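PDB 6INX: N-acetylglucosaminidase from Paenibacillus barengoltzii, which probably hydrolyses beta-1,4 glycosidic bonds at N-acetylglucosamine residues of glycans, as a member of glycoside hydrolase family 18. Local coordinates for residues L132-M137 / Y152-A157; A128-L133 / D166-A171; A270-R275 / T296-D301. All blocks are in the same frame, centred on the assembly; numbering follows the deposited sequence.

Contact 1: residues L132-M137 / Y152-A157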
loop_
_atom_site.group_PDB
_atom_site.type_symbol
_atom_site.label_atom_id
_atom_site.label_comp_id
_atom_site.label_asym_id
_atom_site.label_seq_id
_atom_site.Cartn_x
_atom_site.Cartn_y
_atom_site.Cartn_z
ATOM N N LEU A 132 -1.023 14.627 -22.935
ATOM C CA LEU A 132 -1.509 15.150 -24.211
ATOM C C LEU A 132 -2.947 15.638 -24.103
ATOM O O LEU A 132 -3.311 16.665 -24.692
ATOM C CB LEU A 132 -1.414 14.075 -25.294
ATOM C CG LEU A 132 -0.030 13.490 -25.558
ATOM C CD1 LEU A 132 -0.117 12.359 -26.573
ATOM C CD2 LEU A 132 0.934 14.581 -26.011
ATOM N N LEU A 133 -3.791 14.897 -23.382
ATOM C CA LEU A 133 -5.178 15.316 -23.204
ATOM C C LEU A 133 -5.266 16.678 -22.519
ATOM O O LEU A 133 -6.002 17.568 -22.968
ATOM C CB LEU A 133 -5.936 14.248 -22.406
ATOM C CG LEU A 133 -7.355 14.620 -21.951
ATOM C CD1 LEU A 133 -8.268 14.786 -23.163
ATOM C CD2 LEU A 133 -7.947 13.612 -20.947
ATOM N N LEU A 134 -4.553 16.841 -21.396
ATOM C CA LEU A 134 -4.621 18.099 -20.660
ATOM C C LEU A 134 -4.024 19.247 -21.460
ATOM O O LEU A 134 -4.524 20.373 -21.396
ATOM C CB LEU A 134 -3.915 17.952 -19.309
ATOM C CG LEU A 134 -4.612 17.007 -18.331
ATOM C CD1 LEU A 134 -3.732 16.747 -17.115
ATOM C CD2 LEU A 134 -5.939 17.594 -17.909
ATOM N N ARG A 135 -2.941 18.988 -22.194
ATOM C CA ARG A 135 -2.368 20.027 -23.046
ATOM C C ARG A 135 -3.390 20.499 -24.071
ATOM O O ARG A 135 -3.584 21.703 -24.271
ATOM C CB ARG A 135 -1.121 19.490 -23.751
ATOM C CG ARG A 135 -0.463 20.522 -24.669
ATOM C CD ARG A 135 0.696 19.956 -25.482
ATOM N NE ARG A 135 1.593 19.133 -24.686
ATOM C CZ ARG A 135 2.780 18.708 -25.105
ATOM N NH1 ARG A 135 3.210 19.040 -26.317
ATOM N NH2 ARG A 135 3.535 17.955 -24.315
ATOM N N THR A 136 -4.085 19.552 -24.710
ATOM C CA THR A 136 -5.051 19.905 -25.746
ATOM C C THR A 136 -6.242 20.650 -25.156
ATOM O O THR A 136 -6.748 21.611 -25.747
ATOM C CB THR A 136 -5.522 18.619 -26.431
ATOM O OG1 THR A 136 -4.388 17.942 -26.979
ATOM C CG2 THR A 136 -6.509 18.918 -27.545
ATOM N N MET A 137 -6.701 20.222 -23.982
ATOM C CA MET A 137 -7.810 20.905 -23.334
ATOM C C MET A 137 -7.412 22.311 -22.897
ATOM O O MET A 137 -8.192 23.259 -23.053
ATOM C CB MET A 137 -8.278 20.082 -22.136
ATOM C CG MET A 137 -8.937 18.742 -22.510
ATOM S SD MET A 137 -9.570 17.843 -21.066
ATOM C CE MET A 137 -10.736 19.082 -20.465
ATOM N N TYR A 152 -9.861 31.066 -18.507
ATOM C CA TYR A 152 -10.626 29.872 -18.179
ATOM C C TYR A 152 -9.689 28.909 -17.463
ATOM O O TYR A 152 -8.494 28.866 -17.767
ATOM C CB TYR A 152 -11.206 29.222 -19.434
ATOM C CG TYR A 152 -12.415 29.961 -19.969
ATOM C CD1 TYR A 152 -13.605 29.990 -19.259
ATOM C CD2 TYR A 152 -12.365 30.616 -21.193
ATOM C CE1 TYR A 152 -14.712 30.673 -19.741
ATOM C CE2 TYR A 152 -13.462 31.303 -21.684
ATOM C CZ TYR A 152 -14.633 31.321 -20.955
ATOM O OH TYR A 152 -15.726 31.999 -21.445
ATOM N N TRP A 153 -10.226 28.180 -16.487
ATOM C CA TRP A 153 -9.448 27.353 -15.573
ATOM C C TRP A 153 -9.430 25.892 -16.015
ATOM O O TRP A 153 -10.402 25.379 -16.571
ATOM C CB TRP A 153 -10.038 27.416 -14.162
ATOM C CG TRP A 153 -9.957 28.769 -13.515
ATOM C CD1 TRP A 153 -10.557 29.922 -13.942
ATOM C CD2 TRP A 153 -9.255 29.104 -12.317
ATOM N NE1 TRP A 153 -10.264 30.953 -13.085
ATOM C CE2 TRP A 153 -9.462 30.477 -12.080
ATOM C CE3 TRP A 153 -8.469 28.376 -11.420
ATOM C CZ2 TRP A 153 -8.910 31.138 -10.987
ATOM C CZ3 TRP A 153 -7.916 29.033 -10.339
ATOM C CH2 TRP A 153 -8.144 30.400 -10.128
ATOM N N LEU A 154 -8.322 25.214 -15.710
ATOM C CA LEU A 154 -8.227 23.766 -15.868
ATOM C C LEU A 154 -7.497 23.229 -14.650
ATOM O O LEU A 154 -6.384 23.667 -14.352
ATOM C CB LEU A 154 -7.474 23.388 -17.150
ATOM C CG LEU A 154 -7.421 21.888 -17.458
ATOM C CD1 LEU A 154 -8.824 21.340 -17.710
ATOM C CD2 LEU A 154 -6.503 21.640 -18.649
ATOM N N THR A 155 -8.136 22.310 -13.932
ATOM C CA THR A 155 -7.536 21.665 -12.774
ATOM C C THR A 155 -7.764 20.169 -12.909
ATOM O O THR A 155 -8.466 19.712 -13.815
ATOM C CB THR A 155 -8.150 22.170 -11.458
ATOM O OG1 THR A 155 -9.529 21.799 -11.406
ATOM C CG2 THR A 155 -8.053 23.694 -11.342
ATOM N N ILE A 156 -7.147 19.398 -12.007
ATOM C CA ILE A 156 -7.422 17.973 -11.896
ATOM C C ILE A 156 -7.601 17.631 -10.429
ATOM O O ILE A 156 -7.146 18.344 -9.535
ATOM C CB ILE A 156 -6.326 17.063 -12.501
ATOM C CG1 ILE A 156 -5.015 17.187 -11.704
ATOM C CG2 ILE A 156 -6.157 17.333 -13.998
ATOM C CD1 ILE A 156 -3.939 16.191 -12.129
ATOM N N ALA A 157 -8.289 16.521 -10.194
ATOM C CA ALA A 157 -8.230 15.836 -8.913
ATOM C C ALA A 157 -7.363 14.603 -9.101
ATOM O O ALA A 157 -7.603 13.802 -10.018
ATOM C CB ALA A 157 -9.626 15.408 -8.464
#
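Leu134 presents both methyls of its isobutyl group to the strand: CD2 meets Ile156 CG2 at 3.9 Å, and CD1 lies against the same methyl at 4.0 Å, so that the branch methyl of the isoleucine faces the fork of the leucine. The two side chains meet at about a right angle. Ile156 directs CG2 this way because that methyl is anti to the carbonyl carbon, while CG1 takes the position between the backbone N and the carbonyl carbon (chi1 66°). Leu134 CD2 also approaches Leu154 CD2 at 4.2 Å, and the residue's own carbonyl oxygen touches too, Leu134 O lying 3.6 Å from Leu154 CD2. Helix 126-148 here packs on the outside of strand 153-159 in the TIM barrel of family 18; the two are the helix and second strand of a beta-alpha-beta crossover from strand 105-109, and their segments run nearly antiparallel, at 158°, with axes 10.0 Å apart. Two residues on, Thr136 turns its OG1 back to Leu132 O, one turn earlier, donating at 2.8 Å from the face opposite to that used by its own backbone N. Met137 then bends at chi3 (60°), which brings CE to Leu154 CD1 at 4.0 Å. Arg138 and Leu141 of the same helix also border Leu154, and Leu134 and Met137 touch strand 105-109.

Contact 2: residues A128-L133 / D166-A171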
loop_
_atom_site.group_PDB
_atom_site.type_symbol
_atom_site.label_atom_id
_atom_site.label_comp_id
_atom_site.label_asym_id
_atom_site.label_seq_id
_atom_site.Cartn_x
_atom_site.Cartn_y
_atom_site.Cartn_z
ATOM N N ALA A 128 1.344 8.717 -20.944
ATOM C CA ALA A 128 1.653 9.778 -21.894
ATOM C C ALA A 128 0.389 10.477 -22.383
ATOM O O ALA A 128 0.383 11.701 -22.562
ATOM C CB ALA A 128 2.443 9.199 -23.073
ATOM N N ASN A 129 -0.706 9.724 -22.558
ATOM C CA ASN A 129 -1.903 10.295 -23.177
ATOM C C ASN A 129 -2.601 11.301 -22.264
ATOM O O ASN A 129 -3.251 12.228 -22.757
ATOM C CB ASN A 129 -2.874 9.179 -23.588
ATOM C CG ASN A 129 -2.362 8.366 -24.748
ATOM O OD1 ASN A 129 -1.426 8.771 -25.430
ATOM N ND2 ASN A 129 -2.953 7.212 -24.969
ATOM N N PHE A 130 -2.486 11.132 -20.940
ATOM C CA PHE A 130 -3.069 12.095 -20.002
ATOM C C PHE A 130 -2.440 13.473 -20.172
ATOM O O PHE A 130 -3.142 14.492 -20.175
ATOM C CB PHE A 130 -2.866 11.557 -18.578
ATOM C CG PHE A 130 -3.488 12.378 -17.468
ATOM C CD1 PHE A 130 -4.836 12.733 -17.483
ATOM C CD2 PHE A 130 -2.724 12.716 -16.350
ATOM C CE1 PHE A 130 -5.401 13.428 -16.426
ATOM C CE2 PHE A 130 -3.280 13.414 -15.291
ATOM C CZ PHE A 130 -4.621 13.773 -15.326
ATOM N N THR A 131 -1.116 13.519 -20.338
ATOM C CA THR A 131 -0.442 14.790 -20.573
ATOM C C THR A 131 -0.936 15.424 -21.864
ATOM O O THR A 131 -1.210 16.627 -21.907
ATOM C CB THR A 131 1.059 14.557 -20.663
ATOM O OG1 THR A 131 1.499 13.891 -19.474
ATOM C CG2 THR A 131 1.786 15.897 -20.799
ATOM N N LEU A 132 -1.023 14.627 -22.935
ATOM C CA LEU A 132 -1.509 15.150 -24.211
ATOM C C LEU A 132 -2.947 15.638 -24.103
ATOM O O LEU A 132 -3.311 16.665 -24.692
ATOM C CB LEU A 132 -1.414 14.075 -25.294
ATOM C CG LEU A 132 -0.030 13.490 -25.558
ATOM C CD1 LEU A 132 -0.117 12.359 -26.573
ATOM C CD2 LEU A 132 0.934 14.581 -26.011
ATOM N N LEU A 133 -3.791 14.897 -23.382
ATOM C CA LEU A 133 -5.178 15.316 -23.204
ATOM C C LEU A 133 -5.266 16.678 -22.519
ATOM O O LEU A 133 -6.002 17.568 -22.968
ATOM C CB LEU A 133 -5.936 14.248 -22.406
ATOM C CG LEU A 133 -7.355 14.620 -21.951
ATOM C CD1 LEU A 133 -8.268 14.786 -23.163
ATOM C CD2 LEU A 133 -7.947 13.612 -20.947
ATOM N N ASP A 166 3.123 7.047 -10.489
ATOM C CA ASP A 166 3.633 6.065 -11.434
ATOM C C ASP A 166 2.810 6.013 -12.711
ATOM O O ASP A 166 3.327 5.577 -13.743
ATOM C CB ASP A 166 3.660 4.673 -10.793
ATOM C CG ASP A 166 4.661 4.568 -9.651
ATOM O OD1 ASP A 166 5.508 5.477 -9.510
ATOM O OD2 ASP A 166 4.614 3.566 -8.909
ATOM N N GLY A 167 1.548 6.441 -12.673
ATOM C CA GLY A 167 0.706 6.423 -13.851
ATOM C C GLY A 167 0.596 7.737 -14.587
ATOM O O GLY A 167 -0.190 7.830 -15.539
ATOM N N THR A 168 1.368 8.753 -14.194
ATOM C CA THR A 168 1.281 10.074 -14.807
ATOM C C THR A 168 2.679 10.660 -14.974
ATOM O O THR A 168 3.676 10.098 -14.507
ATOM C CB THR A 168 0.451 11.031 -13.945
ATOM O OG1 THR A 168 1.027 11.090 -12.637
ATOM C CG2 THR A 168 -0.981 10.541 -13.817
ATOM N N GLU A 169 2.731 11.809 -15.640
ATOM C CA GLU A 169 3.945 12.610 -15.819
ATOM C C GLU A 169 3.710 13.962 -15.147
ATOM O O GLU A 169 3.502 14.964 -15.828
ATOM C CB GLU A 169 4.240 12.803 -17.327
ATOM C CG GLU A 169 4.352 11.523 -18.138
ATOM C CD GLU A 169 4.415 11.761 -19.654
ATOM O OE1 GLU A 169 3.866 12.767 -20.161
ATOM O OE2 GLU A 169 5.016 10.922 -20.355
ATOM N N MET A 170 3.736 13.988 -13.810
ATOM C CA MET A 170 3.212 15.151 -13.099
ATOM C C MET A 170 4.015 16.419 -13.367
ATOM O O MET A 170 3.447 17.514 -13.346
ATOM C CB MET A 170 3.099 14.866 -11.601
ATOM C CG MET A 170 1.903 13.974 -11.234
ATOM S SD MET A 170 0.307 14.523 -11.902
ATOM C CE MET A 170 0.293 16.217 -11.303
ATOM N N ALA A 171 5.316 16.297 -13.641
ATOM C CA ALA A 171 6.106 17.487 -13.942
ATOM C C ALA A 171 5.634 18.150 -15.228
ATOM O O ALA A 171 5.714 19.376 -15.361
ATOM C CB ALA A 171 7.584 17.116 -14.050
HETATM O O HOH W 1 0.568 12.198 -17.471
#
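With its OG1 anti to the carbonyl carbon (chi1 -55°), Thr131 aims its hydroxyl across at Glu169, whose chain leaves the backbone with CG beside N and runs extended beyond it (chi2 171°). The two side chains cross at about a right angle, and Thr131 OG1 donates to Glu169 OE1 at 2.7 Å. The donor comes to the anti side of the carboxylate oxygen, 30° out of the carboxylate plane. A water donates to Thr131 OG1 at 2.8 Å and accepts from Glu169 N at 2.9 Å, so the hydroxyl is tied to both the side chain and the backbone of one residue. The second carboxylate oxygen turns to the preceding turn of the helix, where Glu169 OE2 lies 3.9 Å from CA of the solvent-exposed Ala128. Deeper in, Thr168 CG2 rests against the Phe130 ring, 3.8 Å from CD2, the two side chains lying side by side and pointing the same way. Thr168 OG1 is hydrogen-bonded to Tyr164 O, while Trp110, its ring nearly perpendicular, and Pro113 also pack on Phe130. Glu169 occupies the N-cap position of helix 170-173, and the arrangement joins the early turns of helix 126-148 to the helical connection between strands 153-159 and 179-183 of the family 18 TIM barrel.

Contact 3: residues A270-R275 / T296-D301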
loop_
_atom_site.group_PDB
_atom_site.type_symbol
_atom_site.label_atom_id
_atom_site.label_comp_id
_atom_site.label_asym_id
_atom_site.label_seq_id
_atom_site.Cartn_x
_atom_site.Cartn_y
_atom_site.Cartn_z
ATOM N N ALA A 270 -24.683 13.303 14.775
ATOM C CA ALA A 270 -25.988 13.000 15.359
ATOM C C ALA A 270 -25.991 11.687 16.135
ATOM O O ALA A 270 -26.663 11.579 17.168
ATOM C CB ALA A 270 -27.053 12.955 14.266
ATOM N N GLU A 271 -25.252 10.681 15.666
ATOM C CA GLU A 271 -25.463 9.308 16.110
ATOM C C GLU A 271 -24.212 8.602 16.623
ATOM O O GLU A 271 -24.350 7.597 17.329
ATOM C CB GLU A 271 -26.091 8.483 14.970
ATOM C CG GLU A 271 -26.260 6.974 15.196
ATOM C CD GLU A 271 -27.567 6.618 15.882
ATOM O OE1 GLU A 271 -27.874 5.409 15.976
ATOM O OE2 GLU A 271 -28.278 7.545 16.330
ATOM N N TYR A 272 -23.012 9.090 16.327
ATOM C CA TYR A 272 -21.835 8.261 16.584
ATOM C C TYR A 272 -20.795 8.892 17.492
ATOM O O TYR A 272 -20.204 8.187 18.313
ATOM C CB TYR A 272 -21.154 7.873 15.260
ATOM C CG TYR A 272 -21.915 6.861 14.440
ATOM C CD1 TYR A 272 -22.958 7.255 13.601
ATOM C CD2 TYR A 272 -21.590 5.510 14.492
ATOM C CE1 TYR A 272 -23.653 6.332 12.840
ATOM C CE2 TYR A 272 -22.283 4.577 13.729
ATOM C CZ TYR A 272 -23.309 4.995 12.902
ATOM O OH TYR A 272 -24.021 4.099 12.136
ATOM N N ILE A 273 -20.516 10.187 17.355
ATOM C CA ILE A 273 -19.396 10.778 18.083
ATOM C C ILE A 273 -19.746 10.811 19.566
ATOM O O ILE A 273 -20.671 11.519 19.977
ATOM C CB ILE A 273 -19.038 12.175 17.561
ATOM C CG1 ILE A 273 -18.565 12.098 16.105
ATOM C CG2 ILE A 273 -17.961 12.797 18.451
ATOM C CD1 ILE A 273 -18.392 13.460 15.442
ATOM N N ASP A 274 -19.012 10.039 20.369
ATOM C CA ASP A 274 -19.254 9.928 21.810
ATOM C C ASP A 274 -20.717 9.615 22.131
ATOM O O ASP A 274 -21.326 10.200 23.032
ATOM C CB ASP A 274 -18.734 11.150 22.562
ATOM C CG ASP A 274 -17.226 11.190 22.603
ATOM O OD1 ASP A 274 -16.615 10.116 22.836
ATOM O OD2 ASP A 274 -16.644 12.279 22.420
ATOM N N ARG A 275 -21.275 8.662 21.392
ATOM C CA ARG A 275 -22.677 8.290 21.513
ATOM C C ARG A 275 -22.840 6.838 21.081
ATOM O O ARG A 275 -22.043 6.317 20.298
ATOM C CB ARG A 275 -23.544 9.185 20.616
ATOM C CG ARG A 275 -25.041 9.088 20.867
ATOM C CD ARG A 275 -25.781 10.103 20.005
ATOM N NE ARG A 275 -25.129 11.402 20.086
ATOM C CZ ARG A 275 -25.514 12.375 20.904
ATOM N NH1 ARG A 275 -26.559 12.198 21.703
ATOM N NH2 ARG A 275 -24.848 13.522 20.926
ATOM N N THR A 296 -16.693 -1.759 15.758
ATOM C CA THR A 296 -16.813 -0.972 14.533
ATOM C C THR A 296 -15.880 0.228 14.629
ATOM O O THR A 296 -15.959 1.005 15.589
ATOM C CB THR A 296 -18.263 -0.506 14.345
ATOM O OG1 THR A 296 -19.131 -1.647 14.267
ATOM C CG2 THR A 296 -18.417 0.320 13.069
ATOM N N PHE A 297 -14.998 0.378 13.636
ATOM C CA PHE A 297 -13.997 1.437 13.607
ATOM C C PHE A 297 -14.363 2.442 12.523
ATOM O O PHE A 297 -14.622 2.049 11.380
ATOM C CB PHE A 297 -12.622 0.829 13.296
ATOM C CG PHE A 297 -11.528 1.841 13.159
ATOM C CD1 PHE A 297 -11.275 2.467 11.940
ATOM C CD2 PHE A 297 -10.735 2.162 14.241
ATOM C CE1 PHE A 297 -10.262 3.404 11.824
ATOM C CE2 PHE A 297 -9.736 3.091 14.122
ATOM C CZ PHE A 297 -9.496 3.712 12.922
ATOM N N ILE A 298 -14.323 3.733 12.867
ATOM C CA ILE A 298 -14.741 4.814 11.974
ATOM C C ILE A 298 -13.654 5.878 11.925
ATOM O O ILE A 298 -13.250 6.401 12.967
ATOM C CB ILE A 298 -16.070 5.439 12.443
ATOM C CG1 ILE A 298 -17.191 4.398 12.351
ATOM C CG2 ILE A 298 -16.397 6.684 11.627
ATOM C CD1 ILE A 298 -18.532 4.822 12.976
ATOM N N SER A 299 -13.194 6.208 10.716
ATOM C CA SER A 299 -12.194 7.245 10.496
ATOM C C SER A 299 -12.865 8.446 9.838
ATOM O O SER A 299 -13.649 8.281 8.905
ATOM C CB SER A 299 -11.125 6.720 9.531
ATOM O OG SER A 299 -10.339 7.781 9.047
ATOM N N TYR A 300 -12.525 9.660 10.280
ATOM C CA TYR A 300 -13.196 10.844 9.743
ATOM C C TYR A 300 -12.318 12.073 9.946
ATOM O O TYR A 300 -11.256 11.996 10.555
ATOM C CB TYR A 300 -14.595 11.004 10.368
ATOM C CG TYR A 300 -14.622 11.382 11.834
ATOM C CD1 TYR A 300 -14.153 10.513 12.807
ATOM C CD2 TYR A 300 -15.143 12.605 12.246
ATOM C CE1 TYR A 300 -14.186 10.850 14.153
ATOM C CE2 TYR A 300 -15.185 12.951 13.601
ATOM C CZ TYR A 300 -14.708 12.066 14.543
ATOM O OH TYR A 300 -14.745 12.400 15.887
ATOM N N ASP A 301 -12.782 13.208 9.403
ATOM C CA ASP A 301 -12.213 14.536 9.623
ATOM C C ASP A 301 -13.164 15.323 10.520
ATOM O O ASP A 301 -14.392 15.188 10.413
ATOM C CB ASP A 301 -12.135 15.309 8.286
ATOM C CG ASP A 301 -10.703 15.534 7.780
ATOM O OD1 ASP A 301 -9.725 15.394 8.547
ATOM O OD2 ASP A 301 -10.560 15.867 6.575
#
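Tyr272 meets the end of Ile298 through CD2 and CE2 of its ring: the isoleucine CD1 methyl sits 3.5 Å from Tyr272 CD2 and 3.8 Å from Tyr272 CE2, approaching the ring obliquely. The two side chains cross at about a right angle. Ile298 reaches that far because its chain is stretched, with CG1 anti to the carbonyl carbon and CD1 continuing outward (chi2 172°), so that the terminal methyl alone does the touching. A second pair lies beside this one. Ile273 brings its ethyl branch to the hydroxyl end of Tyr300, with CD1 3.7 Å from Tyr300 CE2 and CG1 3.8 Å from Tyr300 OH. Here too the approach to the ring is oblique, but the roles are exchanged: 270-275 supplies the aliphatic group and 296-301 the aromatic one. With CG of Tyr300 between the backbone N and the carbonyl carbon (chi1 69°), the phenol is directed to Ile273. The contact is therefore made of apolar carbon surfaces, apart from the phenol oxygen that lies against Ile273. The two consecutive residues that carry it on the 270-275 side are the first two of a type II beta turn, Tyr272 to Arg275, closed by Arg275 N to Tyr272 O at 3.3 Å. Leu291 of strand 288-292 touches Tyr272, Ile273 and Tyr300, and Leu268 of helix 265-272 reaches Ile273, Ile298 and Tyr300. Phe278 meets the Tyr272 ring edge-to-face. Helix 265-272 thus lies against the five-stranded antiparallel sheet, over its middle strand 297-299, flanked by 237-241 and 288-292; helix and sheet are consistent with the alpha/beta insertion domain that many family 18 enzymes carry between the seventh and eighth barrel strands, here 230-235 and 320-324.

How the contacts relate
Contacts 1 and 2 are neighbours, their centres 11 Å apart, and both draw on helix 126-148; their segments share Leu132 and Leu133, and Ile156 CD1 packs on Phe130 CZ at 4.1 Å. From that one helix, contact 1 reaches the barrel strand 153-159, and contact 2 the connection between helices 162-166 and 170-173, further along the chain. Contact 3 comes later in sequence, at 270-275 and 296-301, on the opposite side of the chain's centre, about 38 Å from either in centre-to-centre distance. Contacts 1 and 2 thus tie one barrel helix to the strand and connection next to it, while contact 3 holds helix 265-272 of the insertion to its antiparallel sheet.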